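Local coordinates for protein cysteine protease-like VirA (Shigella flexneri, PDB 3EB8) that is a secreted virulence effector required for entry into epithelial cells and spread between them, although its proposed action as an alpha-tubulin-specific protease is disputed, at residues 208-211 and 212-216; 68-71 and 72-76. All coordinates share one frame; numbering follows the deposited sequence.

Contact 1 (208-211 and 212-216)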
loop_
_atom_site.group_PDB
_atom_site.type_symbol
_atom_site.label_atom_id
_atom_site.label_comp_id
_atom_site.label_asym_id
_atom_site.label_seq_id
_atom_site.Cartn_x
_atom_site.Cartn_y
_atom_site.Cartn_z
ATOM N N GLN A 208 14.564 -27.194 3.006
ATOM C CA GLN A 208 14.158 -27.940 4.191
ATOM C C GLN A 208 14.498 -27.221 5.504
ATOM O O GLN A 208 14.227 -27.736 6.589
ATOM C CB GLN A 208 14.794 -29.329 4.164
ATOM C CG GLN A 208 13.881 -30.447 4.646
ATOM C CD GLN A 208 12.826 -30.831 3.619
ATOM O OE1 GLN A 208 12.903 -30.439 2.453
ATOM N NE2 GLN A 208 11.835 -31.601 4.050
ATOM N N ASP A 209 15.087 -26.031 5.398
ATOM C CA ASP A 209 15.446 -25.234 6.576
ATOM C C ASP A 209 14.256 -25.076 7.504
ATOM O O ASP A 209 13.110 -25.119 7.060
ATOM C CB ASP A 209 15.951 -23.844 6.169
ATOM C CG ASP A 209 17.306 -23.887 5.484
ATOM O OD1 ASP A 209 17.436 -24.587 4.453
ATOM O OD2 ASP A 209 18.238 -23.209 5.971
ATOM N N LEU A 210 14.529 -24.892 8.794
ATOM C CA LEU A 210 13.456 -24.664 9.752
ATOM C C LEU A 210 12.607 -23.496 9.298
ATOM O O LEU A 210 11.385 -23.601 9.299
ATOM C CB LEU A 210 13.977 -24.436 11.174
ATOM C CG LEU A 210 12.908 -24.034 12.200
ATOM C CD1 LEU A 210 11.870 -25.114 12.395
ATOM C CD2 LEU A 210 13.532 -23.674 13.531
ATOM N N CYS A 211 13.243 -22.400 8.872
ATOM C CA CYS A 211 12.485 -21.234 8.396
ATOM C C CYS A 211 11.531 -21.574 7.250
ATOM O O CYS A 211 10.389 -21.162 7.286
ATOM C CB CYS A 211 13.384 -20.041 8.039
ATOM S SG CYS A 211 14.694 -20.392 6.845
ATOM N N PHE A 212 11.994 -22.332 6.255
ATOM C CA PHE A 212 11.126 -22.757 5.155
ATOM C C PHE A 212 10.034 -23.684 5.649
ATOM O O PHE A 212 8.907 -23.607 5.183
ATOM C CB PHE A 212 11.922 -23.421 4.038
ATOM C CG PHE A 212 12.756 -22.462 3.265
ATOM C CD1 PHE A 212 14.138 -22.477 3.374
ATOM C CD2 PHE A 212 12.154 -21.510 2.457
ATOM C CE1 PHE A 212 14.911 -21.577 2.662
ATOM C CE2 PHE A 212 12.913 -20.608 1.744
ATOM C CZ PHE A 212 14.296 -20.640 1.844
ATOM N N GLN A 213 10.374 -24.538 6.609
ATOM C CA GLN A 213 9.395 -25.433 7.196
ATOM C C GLN A 213 8.322 -24.618 7.923
ATOM O O GLN A 213 7.123 -24.895 7.797
ATOM C CB GLN A 213 10.072 -26.438 8.126
ATOM C CG GLN A 213 9.295 -27.725 8.299
ATOM C CD GLN A 213 8.990 -28.431 6.994
ATOM O OE1 GLN A 213 7.876 -28.929 6.790
ATOM N NE2 GLN A 213 9.975 -28.481 6.100
ATOM N N THR A 214 8.746 -23.588 8.654
ATOM C CA THR A 214 7.780 -22.711 9.302
ATOM C C THR A 214 6.906 -21.980 8.272
ATOM O O THR A 214 5.686 -21.914 8.417
ATOM C CB THR A 214 8.436 -21.705 10.294
ATOM O OG1 THR A 214 8.981 -20.594 9.580
ATOM C CG2 THR A 214 9.533 -22.366 11.076
ATOM N N GLU A 215 7.515 -21.442 7.225
ATOM C CA GLU A 215 6.726 -20.813 6.174
ATOM C C GLU A 215 5.721 -21.792 5.539
ATOM O O GLU A 215 4.581 -21.416 5.247
ATOM C CB GLU A 215 7.622 -20.214 5.086
ATOM C CG GLU A 215 8.545 -19.106 5.540
ATOM C CD GLU A 215 9.352 -18.513 4.382
ATOM O OE1 GLU A 215 8.743 -18.030 3.408
ATOM O OE2 GLU A 215 10.597 -18.534 4.437
ATOM N N LYS A 216 6.145 -23.027 5.296
ATOM C CA LYS A 216 5.274 -23.980 4.628
ATOM C C LYS A 216 4.022 -24.160 5.471
ATOM O O LYS A 216 2.902 -24.215 4.951
ATOM C CB LYS A 216 5.975 -25.330 4.449
ATOM C CG LYS A 216 7.128 -25.315 3.477
ATOM C CD LYS A 216 7.428 -26.719 2.968
ATOM C CE LYS A 216 7.281 -27.754 4.071
ATOM N NZ LYS A 216 7.437 -29.153 3.573
#

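Contact 2 (68-71 and 72-76)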
loop_
_atom_site.group_PDB
_atom_site.type_symbol
_atom_site.label_atom_id
_atom_site.label_comp_id
_atom_site.label_asym_id
_atom_site.label_seq_id
_atom_site.Cartn_x
_atom_site.Cartn_y
_atom_site.Cartn_z
ATOM N N THR A 68 10.357 22.337 18.379
ATOM C CA THR A 68 11.127 22.947 17.318
ATOM C C THR A 68 10.258 23.064 16.088
ATOM O O THR A 68 9.519 22.138 15.745
ATOM C CB THR A 68 12.370 22.111 16.976
ATOM O OG1 THR A 68 13.309 22.192 18.058
ATOM C CG2 THR A 68 13.019 22.630 15.688
ATOM N N GLN A 69 10.339 24.205 15.425
ATOM C CA GLN A 69 9.579 24.411 14.211
ATOM C C GLN A 69 10.510 24.149 13.037
ATOM O O GLN A 69 11.595 24.724 12.963
ATOM C CB GLN A 69 9.030 25.840 14.179
ATOM C CG GLN A 69 7.863 26.056 13.238
ATOM C CD GLN A 69 7.431 27.505 13.188
ATOM O OE1 GLN A 69 6.240 27.814 13.104
ATOM N NE2 GLN A 69 8.403 28.408 13.252
ATOM N N LEU A 70 10.104 23.263 12.132
ATOM C CA LEU A 70 10.943 22.912 10.988
ATOM C C LEU A 70 10.715 23.852 9.811
ATOM O O LEU A 70 9.575 24.234 9.530
ATOM C CB LEU A 70 10.651 21.483 10.521
ATOM C CG LEU A 70 10.548 20.342 11.527
ATOM C CD1 LEU A 70 10.334 19.045 10.780
ATOM C CD2 LEU A 70 11.780 20.235 12.405
ATOM N N SER A 71 11.793 24.206 9.113
ATOM C CA SER A 71 11.667 24.901 7.827
ATOM C C SER A 71 11.102 23.915 6.815
ATOM O O SER A 71 11.085 22.708 7.071
ATOM C CB SER A 71 13.027 25.382 7.335
ATOM O OG SER A 71 13.847 24.267 7.016
ATOM N N SER A 72 10.662 24.412 5.663
ATOM C CA SER A 72 10.054 23.529 4.668
ATOM C C SER A 72 11.043 22.438 4.251
ATOM O O SER A 72 10.647 21.309 3.941
ATOM C CB SER A 72 9.578 24.308 3.441
ATOM O OG SER A 72 10.444 24.091 2.343
ATOM N N LYS A 73 12.331 22.775 4.260
ATOM C CA LYS A 73 13.363 21.818 3.877
ATOM C C LYS A 73 13.497 20.707 4.911
ATOM O O LYS A 73 13.472 19.515 4.581
ATOM C CB LYS A 73 14.706 22.529 3.703
ATOM C CG LYS A 73 15.896 21.600 3.544
ATOM C CD LYS A 73 17.155 22.391 3.182
ATOM C CE LYS A 73 18.393 21.498 3.152
ATOM N NZ LYS A 73 19.648 22.266 2.900
ATOM N N GLU A 74 13.644 21.101 6.170
ATOM C CA GLU A 74 13.839 20.133 7.244
ATOM C C GLU A 74 12.631 19.212 7.367
ATOM O O GLU A 74 12.737 18.065 7.793
ATOM C CB GLU A 74 14.094 20.879 8.555
ATOM C CG GLU A 74 15.021 22.080 8.374
ATOM C CD GLU A 74 15.174 22.915 9.630
ATOM O OE1 GLU A 74 16.246 23.545 9.785
ATOM O OE2 GLU A 74 14.234 22.935 10.461
ATOM N N TYR A 75 11.475 19.726 6.986
ATOM C CA TYR A 75 10.236 18.988 7.102
ATOM C C TYR A 75 10.127 17.969 5.978
ATOM O O TYR A 75 9.591 16.875 6.161
ATOM C CB TYR A 75 9.047 19.956 7.064
ATOM C CG TYR A 75 7.693 19.285 6.946
ATOM C CD1 TYR A 75 7.353 18.206 7.748
ATOM C CD2 TYR A 75 6.744 19.747 6.040
ATOM C CE1 TYR A 75 6.122 17.600 7.641
ATOM C CE2 TYR A 75 5.502 19.151 5.934
ATOM C CZ TYR A 75 5.204 18.081 6.732
ATOM O OH TYR A 75 3.976 17.488 6.617
ATOM N N ASN A 76 10.626 18.329 4.803
ATOM C CA ASN A 76 10.582 17.407 3.675
ATOM C C ASN A 76 11.619 16.316 3.882
ATOM O O ASN A 76 11.420 15.165 3.495
ATOM C CB ASN A 76 10.778 18.149 2.344
ATOM C CG ASN A 76 9.522 18.877 1.900
ATOM O OD1 ASN A 76 8.481 18.260 1.644
ATOM N ND2 ASN A 76 9.610 20.199 1.808
#

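Contact 1 (208-211 and 212-216)
The ring of Phe212 is met obliquely by the thiol of Cys211 and at its edge by Asp209. Cys211 SG lies 4.6 Å from the Phe212 ring centroid, 30° off the ring normal, a sulfur-aromatic contact that suits a small, polarisable side chain. It gets there because SG is set between the backbone N and the carbonyl carbon (chi1 55°). At the edge, near the ring plane, Asp209 CB comes within 3.6 Å of Phe212 CD1. The two side chains run alongside, pointing the same way, and the carboxylate stands almost upright to the ring plane; the apolar CB methylene makes the closest approach. Phe205 and Gln207, from the loop before, also pack on Phe212.

These residues open helix 210-221, within the tubulin-binding region. Asp209 is its N-cap residue, yet its side chain makes no capping bond; its charge may still interact favourably with the helix dipole. Its carbonyl begins the alpha-helical pattern, with Gln213 N donating to Asp209 O at 2.8 Å. Two residues on, Cys211 O is gripped twice: Glu215 N reaches it at 2.9 Å in a fairly straight bond, and Thr214 OG1 donates to Cys211 O at 2.8 Å. Both donors come from the same face of the carbonyl plane. Threonine suits this exposed first turn because its hydroxyl, held between the backbone N and the carbonyl carbon (chi1 81°), finds the carbonyl of Cys211, three residues earlier, at close range. Farther along, Lys216 stretches back to bond Asn202 through NZ, joining this turn to helix 194-204.

Contact 2 (68-71 and 72-76)
Glu74 folds back toward the start of its own helix and lays its carboxylate beneath the backbone N-H of Ser71, while the side chain of Leu70 crosses it at a slant. Ser71 N donates to Glu74 OE2 at 3.1 Å, meeting the oxygen from well above the carboxylate plane. CG beside the backbone N (chi1 -41°) turns the Glu74 chain toward the cap, and its extended run beyond CG carries OE2 to the N-H. In return, Glu74 N points almost straight at Ser71 OG, 3.3 Å away, although the exact place of that hydroxyl is less certain. Together they form a capping box: serine at the N-cap has a short hydroxyl for the helix N-H, and glutamate three residues later serves the N-H of the cap. Tyr75 N adds the first helical bond, to Ser71 O at 3.0 Å.

Next to the box, Leu70 CD1 touches Tyr75 CB at 4.0 Å, the apolar pair of a hydrophobic staple flanking the cap. Tyr75 holds its ring anti to the backbone N (chi1 170°), directing it away from the turn. Tyr75 is buried, its side chain touching Leu89, and both Leu70 and Tyr75 lie on Cys55, so helix 72-81 starts against strand 54-61, the neighbour of edge strand 66-69.

How the contacts relate
From the N terminus, the chain passes through helix 12-21 and then builds the antiparallel sheet ending in strand 66-69, and contact 2 follows at once, turning that edge strand into helix 72-81. Another 131 residues pass, including strands of the larger mixed sheet and several helices, before contact 1 marks the start of helix 210-221. Each contact lies within one unbroken run of chain, so neither closes a long loop; they stand in series, without nesting or crossing. The centres of contacts 1 and 2 are about 46 Å apart, and the nearest atoms of contacts 1 and 2 about 33 Å. Contact 2 joins strand to helix beside the small sheet, whereas contact 1 joins a loop to a helix on a distant part of the surface.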